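Local coordinates for holo-[acyl-carrier-protein] synthase (Neisseria meningitidis FAM18, PDB 5SUV) that belongs to the 4'-phosphopantetheinyl transferase superfamily and binds coenzyme A in pockets shared between the subunits of a three-chain assembly, at residues A[51-56]-A[77-82]; A[58-63]-A[89-94]. All blocks are in the same frame, centred on the assembly; numbering follows the deposited sequence.

Contact 1: residues A[51-56]-A[77-82]; sequences AKRFAA and IGIGHD. With COA (coenzyme A), chain F.
R53 packs its chain and guanidinium across I79 in this contact between the long helix and the first strand of a two-stranded hairpin. The arginine bends at its second torsion (chi2 -46°), which swings CD and NE across the isoleucine; R53 NE lies 3.5 Å from I79 CB, and R53 CD follows at 3.6 Å from the same atom. The guanidinium is thus met over one face by I79 CG2, an example of how the flat, charged end of an arginine can pack on a branched aliphatic chain. The other branch serves A56 in a purely apolar touch. I79 keeps CG1 beside the backbone N (chi1 -71°), and both I79 CG1 and I79 CD1 lie against A56 CB, CD1 at 3.8 Å.

No hydrogen bond joins the two segments; their polar side chains meet at coenzyme A of chain F. H81 presents the edge of its ring to the phosphate on O3B: H81 NE2 donates to O8A of the coenzyme A over 2.8 Å, with an N-H...O angle of 157°, and O8A lies in the ring plane. From the helix, the extended chain of K52 reaches the same phosphate group, its NZ modelled within hydrogen-bonding distance of O3B, although the placing of that nitrogen is doubtful. The phosphate is therefore met by H81 from the hairpin and by K52 from the helix.

E36 of helix 34-39 accepts a hydrogen bond from I79 N and makes a long, weak ion pair with R53 NE; R53 also forms a cation-pi contact with Y49. Strand 87-91 pairs with strand 77-81 alongside, and helix, hairpin and three-stranded sheet meet at L109 of strand 106-114, which both A56 and I79 touch.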
loop_
_atom_site.group_PDB
_atom_site.type_symbol
_atom_site.label_atom_id
_atom_site.label_comp_id
_atom_site.label_asym_id
_atom_site.label_seq_id
_atom_site.Cartn_x
_atom_site.Cartn_y
_atom_site.Cartn_z
ATOM N N ALA A 51 -12.545 10.066 -6.867
ATOM C CA ALA A 51 -11.209 9.883 -6.313
ATOM C C ALA A 51 -10.845 8.406 -6.225
ATOM O O ALA A 51 -9.737 8.009 -6.590
ATOM C CB ALA A 51 -11.122 10.541 -4.933
ATOM N N LYS A 52 -11.762 7.581 -5.717
ATOM C CA LYS A 52 -11.494 6.150 -5.574
ATOM C C LYS A 52 -11.289 5.492 -6.933
ATOM O O LYS A 52 -10.374 4.675 -7.108
ATOM C CB LYS A 52 -12.645 5.467 -4.831
ATOM C CG LYS A 52 -12.657 5.756 -3.323
ATOM C CD LYS A 52 -13.721 4.965 -2.585
ATOM C CE LYS A 52 -13.688 5.276 -1.086
ATOM N NZ LYS A 52 -14.809 4.640 -0.347
ATOM N N ARG A 53 -12.130 5.834 -7.905
ATOM C CA ARG A 53 -11.965 5.272 -9.242
ATOM C C ARG A 53 -10.642 5.709 -9.854
ATOM O O ARG A 53 -9.910 4.891 -10.417
ATOM C CB ARG A 53 -13.144 5.677 -10.140
ATOM C CG ARG A 53 -14.517 5.232 -9.661
ATOM C CD ARG A 53 -14.528 3.788 -9.224
ATOM N NE ARG A 53 -15.876 3.214 -9.149
ATOM C CZ ARG A 53 -16.726 3.398 -8.144
ATOM N NH1 ARG A 53 -16.400 4.162 -7.111
ATOM N NH2 ARG A 53 -17.910 2.815 -8.170
ATOM N N PHE A 54 -10.303 6.991 -9.726
ATOM C CA PHE A 54 -9.049 7.490 -10.273
ATOM C C PHE A 54 -7.862 6.765 -9.648
ATOM O O PHE A 54 -6.963 6.303 -10.358
ATOM C CB PHE A 54 -8.964 9.003 -10.052
ATOM C CG PHE A 54 -7.824 9.668 -10.754
ATOM C CD1 PHE A 54 -7.778 9.726 -12.129
ATOM C CD2 PHE A 54 -6.794 10.248 -10.032
ATOM C CE1 PHE A 54 -6.721 10.333 -12.782
ATOM C CE2 PHE A 54 -5.736 10.857 -10.679
ATOM C CZ PHE A 54 -5.710 10.914 -12.059
ATOM N N ALA A 55 -7.852 6.629 -8.318
ATOM C CA ALA A 55 -6.730 5.945 -7.678
ATOM C C ALA A 55 -6.672 4.478 -8.091
ATOM O O ALA A 55 -5.593 3.943 -8.355
ATOM C CB ALA A 55 -6.820 6.043 -6.156
ATOM N N ALA A 56 -7.826 3.812 -8.130
ATOM C CA ALA A 56 -7.850 2.389 -8.452
ATOM C C ALA A 56 -7.401 2.147 -9.888
ATOM O O ALA A 56 -6.666 1.197 -10.166
ATOM C CB ALA A 56 -9.258 1.835 -8.231
ATOM N N ILE A 77 -11.095 0.218 -17.433
ATOM C CA ILE A 77 -10.839 -0.289 -16.086
ATOM C C ILE A 77 -12.005 0.154 -15.208
ATOM O O ILE A 77 -12.073 1.317 -14.799
ATOM C CB ILE A 77 -9.521 0.235 -15.517
ATOM C CG1 ILE A 77 -8.320 -0.103 -16.407
ATOM C CG2 ILE A 77 -9.339 -0.299 -14.101
ATOM C CD1 ILE A 77 -7.133 0.806 -16.122
ATOM N N GLY A 78 -12.902 -0.774 -14.882
ATOM C CA GLY A 78 -14.075 -0.483 -14.076
ATOM C C GLY A 78 -13.945 -1.041 -12.670
ATOM O O GLY A 78 -13.263 -2.040 -12.443
ATOM N N ILE A 79 -14.604 -0.385 -11.716
ATOM C CA ILE A 79 -14.640 -0.849 -10.335
ATOM C C ILE A 79 -16.077 -1.221 -9.985
ATOM O O ILE A 79 -16.998 -0.414 -10.170
ATOM C CB ILE A 79 -14.077 0.207 -9.357
ATOM C CG1 ILE A 79 -12.560 0.341 -9.515
ATOM C CG2 ILE A 79 -14.362 -0.183 -7.928
ATOM C CD1 ILE A 79 -12.105 1.158 -10.705
ATOM N N GLY A 80 -16.263 -2.453 -9.510
ATOM C CA GLY A 80 -17.500 -2.893 -8.893
ATOM C C GLY A 80 -17.266 -3.386 -7.481
ATOM O O GLY A 80 -16.167 -3.215 -6.950
ATOM N N HIS A 81 -18.271 -4.005 -6.861
ATOM C CA HIS A 81 -18.121 -4.550 -5.517
ATOM C C HIS A 81 -18.896 -5.856 -5.424
ATOM O O HIS A 81 -19.954 -6.004 -6.036
ATOM C CB HIS A 81 -18.633 -3.575 -4.444
ATOM C CG HIS A 81 -17.970 -2.233 -4.469
ATOM N ND1 HIS A 81 -18.308 -1.251 -5.375
ATOM C CD2 HIS A 81 -16.999 -1.706 -3.685
ATOM C CE1 HIS A 81 -17.567 -0.178 -5.156
ATOM N NE2 HIS A 81 -16.766 -0.428 -4.135
ATOM N N ASP A 82 -18.375 -6.800 -4.641
ATOM C CA ASP A 82 -19.072 -8.066 -4.446
ATOM C C ASP A 82 -20.137 -7.907 -3.361
ATOM O O ASP A 82 -20.372 -6.815 -2.837
ATOM C CB ASP A 82 -18.087 -9.187 -4.114
ATOM C CG ASP A 82 -17.516 -9.084 -2.700
ATOM O OD1 ASP A 82 -17.916 -8.176 -1.934
ATOM O OD2 ASP A 82 -16.667 -9.938 -2.350
HETATM N N1A COA F . -13.778 -6.444 1.991
HETATM C C2A COA F . -12.792 -5.691 1.488
HETATM N N3A COA F . -12.803 -4.398 1.307
HETATM C C4A COA F . -13.999 -3.748 1.683
HETATM C C5A COA F . -15.145 -4.412 2.213
HETATM C C6A COA F . -14.959 -5.781 2.345
HETATM N N6A COA F . -15.938 -6.504 2.831
HETATM N N7A COA F . -16.087 -3.616 2.486
HETATM C C8A COA F . -15.607 -2.456 2.125
HETATM N N9A COA F . -14.350 -2.481 1.643
HETATM C C1B COA F . -13.588 -1.391 1.165
HETATM C C2B COA F . -14.372 -0.622 -0.015
HETATM O O2B COA F . -13.586 -0.375 -1.120
HETATM C C3B COA F . -14.661 0.684 0.719
HETATM O O3B COA F . -14.665 1.763 -0.072
HETATM P P3B COA F . -15.793 1.654 -1.451
HETATM O O7A COA F . -15.906 3.044 -1.580
HETATM O O8A COA F . -14.990 0.951 -2.468
HETATM O O9A COA F . -16.871 0.881 -0.824
HETATM C C4B COA F . -13.418 0.703 1.637
HETATM O O4B COA F . -13.428 -0.552 2.204
HETATM C C5B COA F . -13.507 1.749 2.696
HETATM O O5B COA F . -12.227 1.774 3.333
HETATM P P1A COA F . -12.243 2.430 4.770
HETATM O O1A COA F . -12.754 3.820 4.728
HETATM O O2A COA F . -11.005 2.007 5.475
HETATM O O3A COA F . -13.523 1.673 5.437
HETATM P P2A COA F . -13.868 2.085 6.874
HETATM O O4A COA F . -12.721 2.190 7.714
HETATM O O5A COA F . -14.964 3.125 6.989
HETATM O O6A COA F . -14.600 0.694 7.366
HETATM C CBP COA F . -14.345 -1.632 7.430
HETATM C CCP COA F . -13.666 -0.311 7.308
HETATM C CDP COA F . -14.882 -1.933 6.125
HETATM C CEP COA F . -13.342 -2.703 7.763
HETATM C CAP COA F . -15.475 -1.662 8.507
HETATM O OAP COA F . -16.005 -2.924 8.646
HETATM C C9P COA F . -15.015 -1.277 9.928
HETATM O O9P COA F . -14.460 -2.125 10.610
HETATM N N8P COA F . -15.307 0.028 10.428
HETATM C C7P COA F . -14.892 0.482 11.801
HETATM C C6P COA F . -14.877 -0.642 12.818
HETATM C C5P COA F . -15.380 -0.156 14.167
HETATM O O5P COA F . -16.139 -0.804 14.807
HETATM N N4P COA F . -14.925 1.057 14.678
HETATM C C3P COA F . -15.420 1.522 15.973
HETATM C C2P COA F . -14.559 1.050 17.116
HETATM S S1P COA F . -15.355 -0.316 18.061
#

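Contact 2: residues A[58-63]-A[89-94]; sequences EAFAKA and FFYGPA. With COA (coenzyme A), chain D.
An aromatic cluster of F60, F89 and Y91 joins the C-terminal end of the long helix to the second strand of the hairpin. F60 is the shared member. Its CG stands opposite the backbone N (chi1 180°), which sets one ring edge against both partners, CD2 on F89 and CE2 on Y91. Against F89 the geometry is T-shaped: the edge of F60 points at the face of F89, with centroids 5.0 Å apart and planes at 68°. F60 CD2 sits over the centre of the F89 ring, 3.7 Å above its plane, and F60 CB adds an aliphatic touch 3.8 Å from F89 CZ.

Toward Y91 the same ring is turned differently. F60 CE2 comes within 3.4 Å of Y91 CE1, and the planes meet at 47°, an oblique approach. The tyrosine OH is also close, 3.6 Å from F60 CE2, so the far end of the phenylalanine lies against the outer part of the phenol. L95 and L99 of helix 93-102 and V107 of strand 106-114 add aliphatic contacts to F60.

The helix has a different task two residues further on. K62, in an extended conformation, carries NZ to coenzyme A of chain D, donating hydrogen bonds to O5B and to O2A at 3.0 Å each. T8 O of the same chain and M111 O of the third subunit also accept from this nitrogen, whose position is therefore fixed by several oxygens, and K52 and H81 of the third subunit bind the same coenzyme A. At 58-63 the helix thus turns F60 to the aromatic cluster and K62 to the ligand, at a coenzyme A pocket between subunits, in a protein of the phosphopantetheinyl transferase superfamily.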
loop_
_atom_site.group_PDB
_atom_site.type_symbol
_atom_site.label_atom_id
_atom_site.label_comp_id
_atom_site.label_asym_id
_atom_site.label_seq_id
_atom_site.Cartn_x
_atom_site.Cartn_y
_atom_site.Cartn_z
ATOM N N GLU A 58 -5.420 4.139 -11.682
ATOM C CA GLU A 58 -3.999 4.409 -11.794
ATOM C C GLU A 58 -3.177 3.277 -11.187
ATOM O O GLU A 58 -2.155 2.881 -11.756
ATOM C CB GLU A 58 -3.661 5.752 -11.144
ATOM C CG GLU A 58 -4.199 6.942 -11.910
ATOM C CD GLU A 58 -3.463 8.234 -11.595
ATOM O OE1 GLU A 58 -3.236 9.039 -12.527
ATOM O OE2 GLU A 58 -3.114 8.445 -10.413
ATOM N N ALA A 59 -3.602 2.740 -10.034
ATOM C CA ALA A 59 -2.850 1.643 -9.436
ATOM C C ALA A 59 -2.931 0.411 -10.319
ATOM O O ALA A 59 -1.949 -0.324 -10.454
ATOM C CB ALA A 59 -3.356 1.320 -8.037
ATOM N N PHE A 60 -4.095 0.168 -10.933
ATOM C CA PHE A 60 -4.201 -0.929 -11.886
ATOM C C PHE A 60 -3.175 -0.776 -13.004
ATOM O O PHE A 60 -2.433 -1.710 -13.329
ATOM C CB PHE A 60 -5.622 -0.992 -12.459
ATOM C CG PHE A 60 -5.813 -2.105 -13.471
ATOM C CD1 PHE A 60 -5.433 -1.932 -14.790
ATOM C CD2 PHE A 60 -6.358 -3.315 -13.087
ATOM C CE1 PHE A 60 -5.604 -2.949 -15.724
ATOM C CE2 PHE A 60 -6.528 -4.340 -14.007
ATOM C CZ PHE A 60 -6.142 -4.153 -15.325
ATOM N N ALA A 61 -3.130 0.405 -13.624
ATOM C CA ALA A 61 -2.264 0.601 -14.779
ATOM C C ALA A 61 -0.790 0.422 -14.401
ATOM O O ALA A 61 0.025 -0.044 -15.205
ATOM C CB ALA A 61 -2.551 1.981 -15.367
ATOM N N LYS A 62 -0.447 0.728 -13.157
ATOM C CA LYS A 62 0.899 0.465 -12.683
ATOM C C LYS A 62 1.125 -1.022 -12.446
ATOM O O LYS A 62 2.204 -1.546 -12.728
ATOM C CB LYS A 62 1.138 1.235 -11.400
ATOM C CG LYS A 62 1.174 2.741 -11.562
ATOM C CD LYS A 62 1.422 3.388 -10.224
ATOM C CE LYS A 62 1.275 4.867 -10.321
ATOM N NZ LYS A 62 1.324 5.497 -8.997
ATOM N N ALA A 63 0.136 -1.700 -11.868
ATOM C CA ALA A 63 0.299 -3.109 -11.539
ATOM C C ALA A 63 0.474 -3.977 -12.777
ATOM O O ALA A 63 1.032 -5.070 -12.680
ATOM C CB ALA A 63 -0.911 -3.595 -10.737
ATOM N N PHE A 89 -12.347 -5.370 -9.872
ATOM C CA PHE A 89 -12.281 -4.798 -11.215
ATOM C C PHE A 89 -13.198 -5.530 -12.180
ATOM O O PHE A 89 -13.376 -6.747 -12.080
ATOM C CB PHE A 89 -10.854 -4.860 -11.760
ATOM C CG PHE A 89 -9.897 -3.934 -11.085
ATOM C CD1 PHE A 89 -10.013 -2.566 -11.241
ATOM C CD2 PHE A 89 -8.864 -4.436 -10.309
ATOM C CE1 PHE A 89 -9.118 -1.713 -10.626
ATOM C CE2 PHE A 89 -7.959 -3.583 -9.690
ATOM C CZ PHE A 89 -8.081 -2.232 -9.855
ATOM N N PHE A 90 -13.765 -4.779 -13.123
ATOM C CA PHE A 90 -14.355 -5.342 -14.332
ATOM C C PHE A 90 -13.742 -4.607 -15.516
ATOM O O PHE A 90 -13.194 -3.510 -15.368
ATOM C CB PHE A 90 -15.890 -5.252 -14.313
ATOM C CG PHE A 90 -16.431 -3.871 -14.513
ATOM C CD1 PHE A 90 -16.614 -3.368 -15.790
ATOM C CD2 PHE A 90 -16.798 -3.088 -13.427
ATOM C CE1 PHE A 90 -17.123 -2.104 -15.980
ATOM C CE2 PHE A 90 -17.321 -1.822 -13.616
ATOM C CZ PHE A 90 -17.472 -1.328 -14.890
ATOM N N TYR A 91 -13.757 -5.245 -16.687
ATOM C CA TYR A 91 -12.926 -4.797 -17.788
ATOM C C TYR A 91 -13.742 -4.620 -19.053
ATOM O O TYR A 91 -14.678 -5.378 -19.321
ATOM C CB TYR A 91 -11.795 -5.788 -18.072
ATOM C CG TYR A 91 -11.032 -6.140 -16.850
ATOM C CD1 TYR A 91 -10.294 -5.175 -16.198
ATOM C CD2 TYR A 91 -11.040 -7.425 -16.341
ATOM C CE1 TYR A 91 -9.587 -5.474 -15.064
ATOM C CE2 TYR A 91 -10.307 -7.739 -15.198
ATOM C CZ TYR A 91 -9.601 -6.759 -14.568
ATOM O OH TYR A 91 -8.871 -7.053 -13.428
ATOM N N GLY A 92 -13.361 -3.607 -19.825
ATOM C CA GLY A 92 -13.826 -3.480 -21.189
ATOM C C GLY A 92 -13.234 -4.615 -21.998
ATOM O O GLY A 92 -12.178 -5.152 -21.668
ATOM N N PRO A 93 -13.914 -5.013 -23.071
ATOM C CA PRO A 93 -13.521 -6.256 -23.757
ATOM C C PRO A 93 -12.084 -6.250 -24.260
ATOM O O PRO A 93 -11.411 -7.292 -24.227
ATOM C CB PRO A 93 -14.554 -6.362 -24.898
ATOM C CG PRO A 93 -15.115 -4.994 -25.049
ATOM C CD PRO A 93 -15.065 -4.352 -23.698
ATOM N N ALA A 94 -11.577 -5.115 -24.724
ATOM C CA ALA A 94 -10.217 -5.112 -25.241
ATOM C C ALA A 94 -9.214 -5.366 -24.128
ATOM O O ALA A 94 -8.163 -5.977 -24.352
ATOM C CB ALA A 94 -9.908 -3.791 -25.910
HETATM N N1A COA D . 4.308 0.802 -14.817
HETATM C C2A COA D . 4.284 0.939 -13.471
HETATM N N3A COA D . 4.545 2.041 -12.780
HETATM C C4A COA D . 4.880 3.138 -13.548
HETATM C C5A COA D . 4.958 3.166 -14.978
HETATM C C6A COA D . 4.645 1.910 -15.548
HETATM N N6A COA D . 4.693 1.757 -16.817
HETATM N N7A COA D . 5.307 4.342 -15.434
HETATM C C8A COA D . 5.441 5.037 -14.326
HETATM N N9A COA D . 5.190 4.360 -13.183
HETATM C C1B COA D . 5.289 4.810 -11.769
HETATM C C2B COA D . 6.760 5.376 -11.504
HETATM O O2B COA D . 7.304 4.847 -10.366
HETATM C C3B COA D . 6.399 6.891 -11.343
HETATM O O3B COA D . 7.164 7.533 -10.496
HETATM P P3B COA D . 8.888 7.667 -10.871
HETATM O O7A COA D . 8.926 7.906 -12.227
HETATM O O8A COA D . 9.424 6.328 -10.467
HETATM O O9A COA D . 9.230 8.789 -10.030
HETATM C C4B COA D . 5.011 6.727 -10.703
HETATM O O4B COA D . 4.377 5.796 -11.495
HETATM C C5B COA D . 4.182 8.011 -10.627
HETATM O O5B COA D . 3.033 7.718 -9.924
HETATM P P1A COA D . 2.181 9.006 -9.478
HETATM O O1A COA D . 2.974 9.856 -8.694
HETATM O O2A COA D . 0.856 8.463 -9.045
HETATM O O3A COA D . 2.169 9.783 -10.945
HETATM P P2A COA D . 0.847 9.971 -11.788
HETATM O O4A COA D . 1.264 10.761 -12.872
HETATM O O5A COA D . -0.323 10.271 -10.896
HETATM O O6A COA D . 0.421 8.461 -12.475
HETATM C CBP COA D . 0.768 7.066 -14.362
HETATM C CCP COA D . 1.379 7.979 -13.248
HETATM C CDP COA D . 1.656 5.880 -14.518
HETATM C CEP COA D . -0.636 6.586 -14.102
HETATM C CAP COA D . 0.782 7.876 -15.602
HETATM O OAP COA D . 2.093 8.151 -15.963
HETATM C C9P COA D . 0.128 7.203 -16.769
HETATM O O9P COA D . 0.637 6.269 -17.282
HETATM N N8P COA D . -1.052 7.707 -17.269
HETATM C C7P COA D . -1.708 8.855 -16.709
HETATM C C6P COA D . -2.118 9.774 -17.872
HETATM C C5P COA D . -3.430 10.376 -17.522
HETATM O O5P COA D . -4.452 10.026 -18.026
HETATM N N4P COA D . -3.440 11.389 -16.577
HETATM C C3P COA D . -4.721 11.969 -16.163
HETATM C C2P COA D . -5.448 12.620 -17.308
HETATM S S1P COA D . -7.066 13.058 -16.704
#

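Followed from the N terminus, helix 46-63 supplies the first segment of both contacts, 51-56 for contact 1 and then 58-63 for contact 2. The chain next runs through a loop into strand 77-81, where contact 1 closes a connection of 20 residues, and on to strand 87-91, where contact 2 closes one of 25. Because the segments alternate, the two closures cross instead of nesting. They meet directly: G78 N and F90 O are 2.8 Å apart, probably hydrogen-bonded between the paired strands, and I77 CD1 packs on F60 CD1. One helix is thereby tied to both strands of the hairpin.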